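TetR-family transcriptional regulator (Streptomyces coelicolor A3, PDB 2QIB) probably binds DNA at regulatory sites and acts as a transcription factor, as other proteins of its family do. Local coordinates at residues Arg154-Ile157 with Ser158-Ser162; Val128-Ala131 with Ala132-Ile136; Leu178-Gln181 with Leu182-Phe186; Leu89-Met92 with Gly93-Phe96. All coordinates share one frame; numbering follows the deposited sequence.

Interaction 1 of 4, residues Arg154-Ile157 with Ser158-Ser162; sequences RSWI and SLAES
A160 places its CB over one face of the W156 indole, one turn further along helix 147-168 in the all-helical C-terminal domain of this TetR-family protein. The contact is CH-pi: A160 CB lies 4.1 Å from the centroid of the six-membered ring of W156 and 12° off its normal. With CG anti to the backbone N (chi1 -179°), the indole is carried alongside the following turn, where CD1 also meets L159 CD2 at 4.1 Å, the two side chains crossing at about a right angle. W156 NE1 is hydrogen-bonded to L182 O of helix 175-194, and F186 of that helix meets the indole edge-to-face. With a leucine in place of W156, L182 O would probably lose its indole donor and the A160 methyl the flat surface it rests on.

I157 holds the flank toward E161. Its CG2 touches E161 OE2 at 3.7 Å, while E161 CG packs 3.3 Å from I157 O; OE2 itself is salt-bridged to R129 of helix 119-140. S158 faces another partner: its OG is hydrogen-bonded to S162 OG of the second subunit, which places this side of the helix in the dimer interface. At the backbone, S158 N donates to R154 O at 3.1 Å, and A160 N to W156 O at 2.8 Å.

Interaction 2 of 4, residues Val128-Ala131 with Ala132-Ile136; sequences VRQA and AYVQI
The side chain of Q130 lies against Y133 and V134, neighbours three and four positions on along helix 119-140 of the TetR-type C-terminal domain. This is a local contact at the surface of the helix, and its backbone part is regular alpha-helical bonding. A132 N donates to V128 O, Y133 N to R129 O and V134 N to Q130 O, the last at 2.9 Å and nearly straight, with an N-H...O angle of 169°.

Among the side chains the meeting is by van der Waals contact. Q130 leaves the backbone with CG anti to N and then bends at chi2 (73°), which brings the amide back over the next turn. OE1 comes to 3.8 Å from Y133 CD2, with amide and ring planes 42° apart, and NE2 lies 3.7 Å from V134 CG2. That same methyl also rests on the backbone, V134 CG2 being 3.4 Å from Q130 O. A132 has its CB 3.5 Å from R129 O and packs on I157 of helix 147-168.

Polar and charged partners come from beyond the turn. R154 of helix 147-168 gives a hydrogen bond from NH2 to Q130 OE1 and makes a cation-pi contact with Y133, so that one guanidinium serves both the amide and the ring. V128 and A131 pack on helix 57-75, which follows the predicted helix-turn-helix motif in the chain.

A water joins the remaining pair: it donates to A131 O at 2.9 Å, an oxygen that also accepts from Q135 N, and accepts from Q135 NE2 at 3.0 Å.

Interaction 3 of 4, residues Leu178-Gln181 with Leu182-Phe186; sequences LETQ and LVHDF
T180 and H184 lie side by side and point the same way, one turn apart on helix 175-194 of the all-helical TetR-type C-terminal domain. The threonine methyl does the touching: CG2 stands anti to the backbone N and reaches the imidazole obliquely, 3.5 Å from H184 NE2 and equally near CD2. H184 ND1 is hydrogen-bonded to a hexaethylene glycol, probably left from crystallisation, and the imidazole meets the ring of Y196 of the second subunit with the planes almost parallel. Beneath the two side chains H184 N donates to T180 O at 2.9 Å, with an almost straight N-H...O angle of 175°.

Q181 and D185 are turned differently. Their side chains slant across each other, the amide and carboxylate planes 42° apart, and Q181 CG passes 3.6 Å from D185 OD2. A water bridges the polar ends: it accepts from Q181 NE2 at 3.1 Å and donates to D185 OD2 at 2.8 Å. L182 lies beside this pair and packs on F96 and T163, its CG 3.4 Å from L178 O.

D185 also folds back on its own turn. Its N donates to Q181 O at 2.7 Å, and its CG comes close to the same oxygen, which is about equally far from OD1 and OD2. Here the helix joins the dimer contact, D185 set against L189 of the second subunit. A carboxylate buried there and faced by a carbonyl oxygen would probably be disfavoured in its charged form, and the hydrogen bond that the water donates to OD2 may offset part of that cost.

Interaction 4 of 4, residues Leu89-Met92 with Gly93-Phe96; sequences LRVM and GRYF
The guanidinium of R94 folds back along its own helix and lays one face over the backbone of the preceding turn, above R90 O and V91 CA. A bend at chi3 (-67°) turns the chain back in this way, leaving NH1 3.8 Å from R90 O while NH2 meets V91 CG2 at 3.7 Å. The charged group finds its polar partners outside the turn: NH2 is salt-bridged to E78 and NE is hydrogen-bonded to R75 O. R90 binds the other carboxylate oxygen of E78 through its NE, so this one acid stands between two arginines whose nearest charged nitrogens, R90 NE and R94 NH1, are 5.9 Å apart. Were an alanine to stand here instead of R94, R75 O and E78 OE1 would probably be left without these donors, and the carboxylate would be freer to turn about its bond to R90.

The turn belongs to helix 84-101 of the C-terminal TetR-type domain, and its other flank faces the interior. There M92, a selenomethionine, makes a Met-aromatic contact with Y95. The two side chains run side by side, SE lying 4.0 Å from Y95 CD2 and well to the side of the ring normal, 64° off it. The methyl CE touches the same carbon, CD2, and Y95 CB. Y95 OH reaches on to a hydrogen bond with A160 O of helix 147-168.

F96 turns its ring edge to the backbone: M92 O lies in the ring plane, 3.4 Å from F96 CD1. The same oxygen accepts from F96 N at 2.9 Å.

In the fold
All four contacts are local ones, each within one helix of the C-terminal domain; in chain order they are interactions 4, 2, 1 and 3, on helices 84-101, 119-140, 147-168 and 175-194. Interaction 1, the hub, touches all the others, its centre about 11 Å from those of 2 and 3 and about 14 Å from that of 4. Interactions 3 and 4, about 10 Å apart between centres, also touch, as do 2 and 3 at about 17 Å, through I136 and F186; only 2 and 4 do not, their nearest atoms about 7 Å apart. Interactions 1 and 3 reach the second subunit, so helices 147-168 and 175-194 join the domain core to the dimer interface.

Interaction 1 of 4, residues Arg154-Ile157 with Ser158-Ser162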
loop_
_atom_site.group_PDB
_atom_site.type_symbol
_atom_site.label_atom_id
_atom_site.label_comp_id
_atom_site.label_asym_id
_atom_site.label_seq_id
_atom_site.Cartn_x
_atom_site.Cartn_y
_atom_site.Cartn_z
ATOM N N ARG A 154 -4.356 8.999 2.881
ATOM C CA ARG A 154 -4.652 7.592 2.667
ATOM C C ARG A 154 -3.496 6.884 1.951
ATOM O O ARG A 154 -3.197 5.702 2.238
ATOM C CB ARG A 154 -5.972 7.459 1.933
ATOM C CG ARG A 154 -7.163 8.013 2.731
ATOM C CD ARG A 154 -8.434 7.316 2.234
ATOM N NE ARG A 154 -9.661 7.795 2.877
ATOM C CZ ARG A 154 -10.194 7.292 3.996
ATOM N NH1 ARG A 154 -9.607 6.308 4.675
ATOM N NH2 ARG A 154 -11.350 7.766 4.440
ATOM N N SER A 155 -2.829 7.585 1.039
ATOM C CA SER A 155 -1.725 6.946 0.298
ATOM C C SER A 155 -0.522 6.747 1.250
ATOM O O SER A 155 0.205 5.729 1.122
ATOM C CB SER A 155 -1.317 7.737 -0.959
ATOM O OG SER A 155 -0.762 8.975 -0.606
ATOM N N TRP A 156 -0.376 7.638 2.234
ATOM C CA TRP A 156 0.675 7.463 3.253
ATOM C C TRP A 156 0.381 6.243 4.126
ATOM O O TRP A 156 1.281 5.483 4.451
ATOM C CB TRP A 156 0.854 8.683 4.135
ATOM C CG TRP A 156 1.961 8.468 5.135
ATOM C CD1 TRP A 156 3.314 8.677 4.973
ATOM C CD2 TRP A 156 1.788 7.945 6.450
ATOM N NE1 TRP A 156 3.991 8.335 6.165
ATOM C CE2 TRP A 156 3.071 7.864 7.056
ATOM C CE3 TRP A 156 0.662 7.510 7.181
ATOM C CZ2 TRP A 156 3.243 7.399 8.369
ATOM C CZ3 TRP A 156 0.853 7.056 8.514
ATOM C CH2 TRP A 156 2.135 6.991 9.062
ATOM N N ILE A 157 -0.874 6.086 4.512
ATOM C CA ILE A 157 -1.303 4.880 5.273
ATOM C C ILE A 157 -0.936 3.615 4.482
ATOM O O ILE A 157 -0.369 2.687 5.037
ATOM C CB ILE A 157 -2.807 4.925 5.628
ATOM C CG1 ILE A 157 -3.057 6.064 6.641
ATOM C CG2 ILE A 157 -3.284 3.542 6.170
ATOM C CD1 ILE A 157 -4.538 6.479 6.779
ATOM N N SER A 158 -1.175 3.590 3.169
ATOM C CA SER A 158 -0.737 2.441 2.329
ATOM C C SER A 158 0.787 2.271 2.331
ATOM O O SER A 158 1.305 1.143 2.356
ATOM C CB SER A 158 -1.237 2.611 0.889
ATOM O OG SER A 158 -2.680 2.687 0.865
ATOM N N LEU A 159 1.502 3.396 2.276
ATOM C CA LEU A 159 2.967 3.411 2.320
ATOM C C LEU A 159 3.457 2.785 3.654
ATOM O O LEU A 159 4.441 2.003 3.682
ATOM C CB LEU A 159 3.490 4.865 2.219
ATOM C CG LEU A 159 5.015 4.924 2.153
ATOM C CD1 LEU A 159 5.476 4.392 0.778
ATOM C CD2 LEU A 159 5.429 6.374 2.318
ATOM N N ALA A 160 2.808 3.180 4.755
ATOM C CA ALA A 160 3.174 2.668 6.081
ATOM C C ALA A 160 2.889 1.157 6.236
ATOM O O ALA A 160 3.695 0.427 6.837
ATOM C CB ALA A 160 2.479 3.471 7.188
ATOM N N GLU A 161 1.776 0.672 5.671
ATOM C CA GLU A 161 1.495 -0.774 5.594
ATOM C C GLU A 161 2.596 -1.502 4.796
ATOM O O GLU A 161 3.172 -2.517 5.220
ATOM C CB GLU A 161 0.158 -0.957 4.859
ATOM C CG GLU A 161 -1.007 -0.536 5.656
ATOM C CD GLU A 161 -2.334 -0.769 4.893
ATOM O OE1 GLU A 161 -2.389 -1.653 4.015
ATOM O OE2 GLU A 161 -3.292 -0.050 5.197
ATOM N N SER A 162 2.909 -0.983 3.614
ATOM C CA SER A 162 3.902 -1.609 2.756
ATOM C C SER A 162 5.278 -1.661 3.414
ATOM O O SER A 162 5.987 -2.666 3.352
ATOM C CB SER A 162 4.001 -0.825 1.454
ATOM O OG SER A 162 4.863 -1.521 0.566
#

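Interaction 2 of 4, residues Val128-Ala131 with Ala132-Ile136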
loop_
_atom_site.group_PDB
_atom_site.type_symbol
_atom_site.label_atom_id
_atom_site.label_comp_id
_atom_site.label_asym_id
_atom_site.label_seq_id
_atom_site.Cartn_x
_atom_site.Cartn_y
_atom_site.Cartn_z
ATOM N N VAL A 128 -9.252 -0.394 10.726
ATOM C CA VAL A 128 -7.940 0.057 11.249
ATOM C C VAL A 128 -7.365 1.193 10.360
ATOM O O VAL A 128 -6.914 2.226 10.878
ATOM C CB VAL A 128 -6.925 -1.110 11.398
ATOM C CG1 VAL A 128 -5.593 -0.603 11.973
ATOM C CG2 VAL A 128 -7.496 -2.229 12.280
ATOM N N ARG A 129 -7.417 1.012 9.037
ATOM C CA ARG A 129 -6.960 2.049 8.114
ATOM C C ARG A 129 -7.738 3.341 8.335
ATOM O O ARG A 129 -7.148 4.433 8.396
ATOM C CB ARG A 129 -7.132 1.591 6.674
ATOM C CG ARG A 129 -6.227 0.438 6.319
ATOM C CD ARG A 129 -6.582 -0.057 4.916
ATOM N NE ARG A 129 -5.637 -1.075 4.486
ATOM C CZ ARG A 129 -5.973 -2.156 3.817
ATOM N NH1 ARG A 129 -7.267 -2.393 3.535
ATOM N NH2 ARG A 129 -5.031 -3.031 3.483
ATOM N N GLN A 130 -9.058 3.219 8.474
ATOM C CA GLN A 130 -9.867 4.393 8.762
ATOM C C GLN A 130 -9.553 5.030 10.142
ATOM O O GLN A 130 -9.522 6.242 10.261
ATOM C CB GLN A 130 -11.360 4.028 8.625
ATOM C CG GLN A 130 -12.284 5.166 8.995
ATOM C CD GLN A 130 -12.302 6.279 7.957
ATOM O OE1 GLN A 130 -11.777 6.131 6.849
ATOM N NE2 GLN A 130 -12.951 7.388 8.298
ATOM N N ALA A 131 -9.299 4.223 11.173
ATOM C CA ALA A 131 -8.892 4.737 12.491
ATOM C C ALA A 131 -7.607 5.565 12.387
ATOM O O ALA A 131 -7.517 6.669 12.974
ATOM C CB ALA A 131 -8.689 3.590 13.472
ATOM N N ALA A 132 -6.643 5.073 11.596
ATOM C CA ALA A 132 -5.410 5.848 11.349
ATOM C C ALA A 132 -5.749 7.189 10.699
ATOM O O ALA A 132 -5.264 8.255 11.148
ATOM C CB ALA A 132 -4.422 5.052 10.450
ATOM N N TYR A 133 -6.579 7.154 9.661
ATOM C CA TYR A 133 -7.008 8.346 8.935
ATOM C C TYR A 133 -7.632 9.405 9.882
ATOM O O TYR A 133 -7.247 10.588 9.874
ATOM C CB TYR A 133 -8.002 7.903 7.835
ATOM C CG TYR A 133 -8.534 9.024 6.980
ATOM C CD1 TYR A 133 -7.728 9.646 6.023
ATOM C CD2 TYR A 133 -9.858 9.450 7.113
ATOM C CE1 TYR A 133 -8.222 10.678 5.213
ATOM C CE2 TYR A 133 -10.367 10.501 6.310
ATOM C CZ TYR A 133 -9.543 11.077 5.356
ATOM O OH TYR A 133 -10.024 12.129 4.570
ATOM N N VAL A 134 -8.587 8.966 10.698
ATOM C CA VAL A 134 -9.260 9.852 11.652
ATOM C C VAL A 134 -8.254 10.515 12.621
ATOM O O VAL A 134 -8.356 11.712 12.933
ATOM C CB VAL A 134 -10.365 9.076 12.400
ATOM C CG1 VAL A 134 -10.876 9.894 13.653
ATOM C CG2 VAL A 134 -11.525 8.792 11.423
ATOM N N GLN A 135 -7.308 9.735 13.120
ATOM C CA GLN A 135 -6.303 10.305 14.037
ATOM C C GLN A 135 -5.395 11.319 13.363
ATOM O O GLN A 135 -5.096 12.373 13.923
ATOM C CB GLN A 135 -5.481 9.207 14.713
ATOM C CG GLN A 135 -6.289 8.366 15.736
ATOM C CD GLN A 135 -7.044 9.255 16.765
ATOM O OE1 GLN A 135 -6.464 10.110 17.414
ATOM N NE2 GLN A 135 -8.355 9.050 16.879
ATOM N N ILE A 136 -4.952 11.002 12.141
ATOM C CA ILE A 136 -4.086 11.934 11.438
ATOM C C ILE A 136 -4.820 13.245 11.176
ATOM O O ILE A 136 -4.298 14.289 11.457
ATOM C CB ILE A 136 -3.587 11.333 10.124
ATOM C CG1 ILE A 136 -2.614 10.170 10.449
ATOM C CG2 ILE A 136 -2.932 12.439 9.250
ATOM C CD1 ILE A 136 -2.392 9.238 9.260
HETATM O O HOH W 1 -9.303 6.770 15.208
#

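Interaction 3 of 4, residues Leu178-Gln181 with Leu182-Phe186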
loop_
_atom_site.group_PDB
_atom_site.type_symbol
_atom_site.label_atom_id
_atom_site.label_comp_id
_atom_site.label_asym_id
_atom_site.label_seq_id
_atom_site.Cartn_x
_atom_site.Cartn_y
_atom_site.Cartn_z
ATOM N N LEU A 178 13.303 2.925 9.921
ATOM C CA LEU A 178 12.030 2.923 9.148
ATOM C C LEU A 178 10.946 3.814 9.781
ATOM O O LEU A 178 10.121 4.422 9.073
ATOM C CB LEU A 178 11.557 1.503 8.914
ATOM C CG LEU A 178 12.508 0.740 7.955
ATOM C CD1 LEU A 178 11.940 -0.685 7.721
ATOM C CD2 LEU A 178 12.848 1.406 6.587
ATOM N N GLU A 179 10.927 3.835 11.112
ATOM C CA GLU A 179 9.990 4.678 11.847
ATOM C C GLU A 179 10.275 6.135 11.478
ATOM O O GLU A 179 9.337 6.847 11.071
ATOM C CB GLU A 179 10.133 4.461 13.363
ATOM C CG GLU A 179 9.614 3.075 13.801
ATOM C CD GLU A 179 10.062 2.738 15.194
ATOM O OE1 GLU A 179 10.514 3.634 15.918
ATOM O OE2 GLU A 179 9.990 1.569 15.550
ATOM N N THR A 180 11.551 6.565 11.571
ATOM C CA THR A 180 11.933 7.943 11.193
ATOM C C THR A 180 11.663 8.194 9.720
ATOM O O THR A 180 11.156 9.264 9.324
ATOM C CB THR A 180 13.410 8.203 11.555
ATOM O OG1 THR A 180 13.463 8.300 12.994
ATOM C CG2 THR A 180 13.887 9.509 10.956
ATOM N N GLN A 181 12.005 7.206 8.903
ATOM C CA GLN A 181 11.732 7.304 7.461
ATOM C C GLN A 181 10.267 7.561 7.150
ATOM O O GLN A 181 9.969 8.436 6.323
ATOM C CB GLN A 181 12.186 6.027 6.781
ATOM C CG GLN A 181 12.021 6.066 5.211
ATOM C CD GLN A 181 12.931 5.089 4.544
ATOM O OE1 GLN A 181 14.144 5.308 4.513
ATOM N NE2 GLN A 181 12.362 4.041 3.933
ATOM N N LEU A 182 9.359 6.849 7.812
ATOM C CA LEU A 182 7.923 7.042 7.552
ATOM C C LEU A 182 7.443 8.456 7.967
ATOM O O LEU A 182 6.578 9.050 7.279
ATOM C CB LEU A 182 7.090 5.977 8.265
ATOM C CG LEU A 182 7.118 4.671 7.456
ATOM C CD1 LEU A 182 6.586 3.538 8.309
ATOM C CD2 LEU A 182 6.343 4.742 6.084
ATOM N N VAL A 183 8.012 8.985 9.054
ATOM C CA VAL A 183 7.706 10.355 9.471
ATOM C C VAL A 183 8.193 11.364 8.419
ATOM O O VAL A 183 7.412 12.237 7.974
ATOM C CB VAL A 183 8.290 10.682 10.871
ATOM C CG1 VAL A 183 7.995 12.164 11.234
ATOM C CG2 VAL A 183 7.673 9.720 11.876
ATOM N N HIS A 184 9.451 11.225 7.981
ATOM C CA HIS A 184 9.950 12.075 6.906
ATOM C C HIS A 184 9.153 11.901 5.611
ATOM O O HIS A 184 8.870 12.884 4.935
ATOM C CB HIS A 184 11.393 11.753 6.626
ATOM C CG HIS A 184 12.322 12.195 7.716
ATOM N ND1 HIS A 184 12.159 13.390 8.395
ATOM C CD2 HIS A 184 13.458 11.636 8.197
ATOM C CE1 HIS A 184 13.158 13.541 9.250
ATOM N NE2 HIS A 184 13.948 12.481 9.167
ATOM N N ASP A 185 8.787 10.657 5.289
ATOM C CA ASP A 185 7.972 10.370 4.091
ATOM C C ASP A 185 6.662 11.152 4.118
ATOM O O ASP A 185 6.245 11.658 3.106
ATOM C CB ASP A 185 7.628 8.895 4.004
ATOM C CG ASP A 185 8.838 8.026 3.619
ATOM O OD1 ASP A 185 9.828 8.583 3.097
ATOM O OD2 ASP A 185 8.764 6.772 3.824
ATOM N N PHE A 186 6.035 11.252 5.285
ATOM C CA PHE A 186 4.765 11.957 5.404
ATOM C C PHE A 186 4.992 13.433 5.025
ATOM O O PHE A 186 4.255 13.990 4.225
ATOM C CB PHE A 186 4.215 11.823 6.854
ATOM C CG PHE A 186 2.765 12.295 7.004
ATOM C CD1 PHE A 186 1.724 11.383 7.096
ATOM C CD2 PHE A 186 2.487 13.665 7.105
ATOM C CE1 PHE A 186 0.366 11.814 7.209
ATOM C CE2 PHE A 186 1.160 14.125 7.231
ATOM C CZ PHE A 186 0.099 13.195 7.284
HETATM O O HOH W 2 9.231 3.964 3.855
#

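Interaction 4 of 4, residues Leu89-Met92 with Gly93-Phe96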
loop_
_atom_site.group_PDB
_atom_site.type_symbol
_atom_site.label_atom_id
_atom_site.label_comp_id
_atom_site.label_asym_id
_atom_site.label_seq_id
_atom_site.Cartn_x
_atom_site.Cartn_y
_atom_site.Cartn_z
ATOM N N LEU A 89 6.138 10.038 15.292
ATOM C CA LEU A 89 7.224 9.104 15.592
ATOM C C LEU A 89 6.838 8.200 16.757
ATOM O O LEU A 89 7.099 6.994 16.716
ATOM C CB LEU A 89 8.542 9.844 15.890
ATOM C CG LEU A 89 9.753 8.922 16.058
ATOM C CD1 LEU A 89 9.972 8.024 14.814
ATOM C CD2 LEU A 89 11.012 9.750 16.400
ATOM N N ARG A 90 6.198 8.765 17.783
ATOM C CA ARG A 90 5.771 7.937 18.930
ATOM C C ARG A 90 4.774 6.855 18.515
ATOM O O ARG A 90 4.876 5.671 18.912
ATOM C CB ARG A 90 5.209 8.811 20.059
ATOM C CG ARG A 90 6.359 9.517 20.775
ATOM C CD ARG A 90 5.884 10.278 22.021
ATOM N NE ARG A 90 5.097 11.459 21.685
ATOM C CZ ARG A 90 5.593 12.675 21.448
ATOM N NH1 ARG A 90 6.912 12.899 21.463
ATOM N NH2 ARG A 90 4.756 13.658 21.159
ATOM N N VAL A 91 3.804 7.263 17.686
ATOM C CA VAL A 91 2.843 6.283 17.177
ATOM C C VAL A 91 3.576 5.237 16.299
ATOM O O VAL A 91 3.283 4.035 16.365
ATOM C CB VAL A 91 1.742 6.948 16.336
ATOM C CG1 VAL A 91 0.803 5.857 15.757
ATOM C CG2 VAL A 91 0.957 7.944 17.184
HETATM N N MSE A 92 4.505 5.673 15.452
HETATM C CA MSE A 92 5.266 4.688 14.638
HETATM C C MSE A 92 5.999 3.638 15.505
HETATM O O MSE A 92 6.080 2.481 15.128
HETATM C CB MSE A 92 6.263 5.374 13.702
HETATM C CG MSE A 92 5.634 6.219 12.582
HETATM SE SE MSE A 92 4.583 5.083 11.379
HETATM C CE MSE A 92 2.831 5.193 12.274
ATOM N N GLY A 93 6.520 4.046 16.664
ATOM C CA GLY A 93 7.149 3.072 17.600
ATOM C C GLY A 93 6.161 2.002 18.017
ATOM O O GLY A 93 6.480 0.804 18.018
ATOM N N ARG A 94 4.970 2.437 18.409
ATOM C CA ARG A 94 3.916 1.498 18.829
ATOM C C ARG A 94 3.429 0.620 17.655
ATOM O O ARG A 94 3.155 -0.582 17.831
ATOM C CB ARG A 94 2.759 2.264 19.453
ATOM C CG ARG A 94 3.168 2.951 20.807
ATOM C CD ARG A 94 1.934 3.317 21.641
ATOM N NE ARG A 94 1.135 4.368 21.016
ATOM C CZ ARG A 94 1.353 5.683 21.129
ATOM N NH1 ARG A 94 2.407 6.183 21.807
ATOM N NH2 ARG A 94 0.522 6.511 20.531
ATOM N N TYR A 95 3.364 1.226 16.467
ATOM C CA TYR A 95 2.980 0.521 15.262
ATOM C C TYR A 95 3.972 -0.597 14.945
ATOM O O TYR A 95 3.574 -1.754 14.791
ATOM C CB TYR A 95 2.832 1.516 14.104
ATOM C CG TYR A 95 2.651 0.873 12.733
ATOM C CD1 TYR A 95 1.618 -0.049 12.488
ATOM C CD2 TYR A 95 3.498 1.215 11.668
ATOM C CE1 TYR A 95 1.425 -0.595 11.185
ATOM C CE2 TYR A 95 3.316 0.682 10.374
ATOM C CZ TYR A 95 2.292 -0.233 10.144
ATOM O OH TYR A 95 2.076 -0.774 8.901
ATOM N N PHE A 96 5.275 -0.296 14.956
ATOM C CA PHE A 96 6.264 -1.346 14.735
ATOM C C PHE A 96 6.320 -2.389 15.854
ATOM O O PHE A 96 6.578 -3.573 15.590
ATOM C CB PHE A 96 7.640 -0.744 14.429
ATOM C CG PHE A 96 7.792 -0.373 12.944
ATOM C CD1 PHE A 96 7.211 0.787 12.442
ATOM C CD2 PHE A 96 8.484 -1.200 12.090
ATOM C CE1 PHE A 96 7.328 1.122 11.088
ATOM C CE2 PHE A 96 8.615 -0.888 10.704
ATOM C CZ PHE A 96 8.047 0.281 10.218
#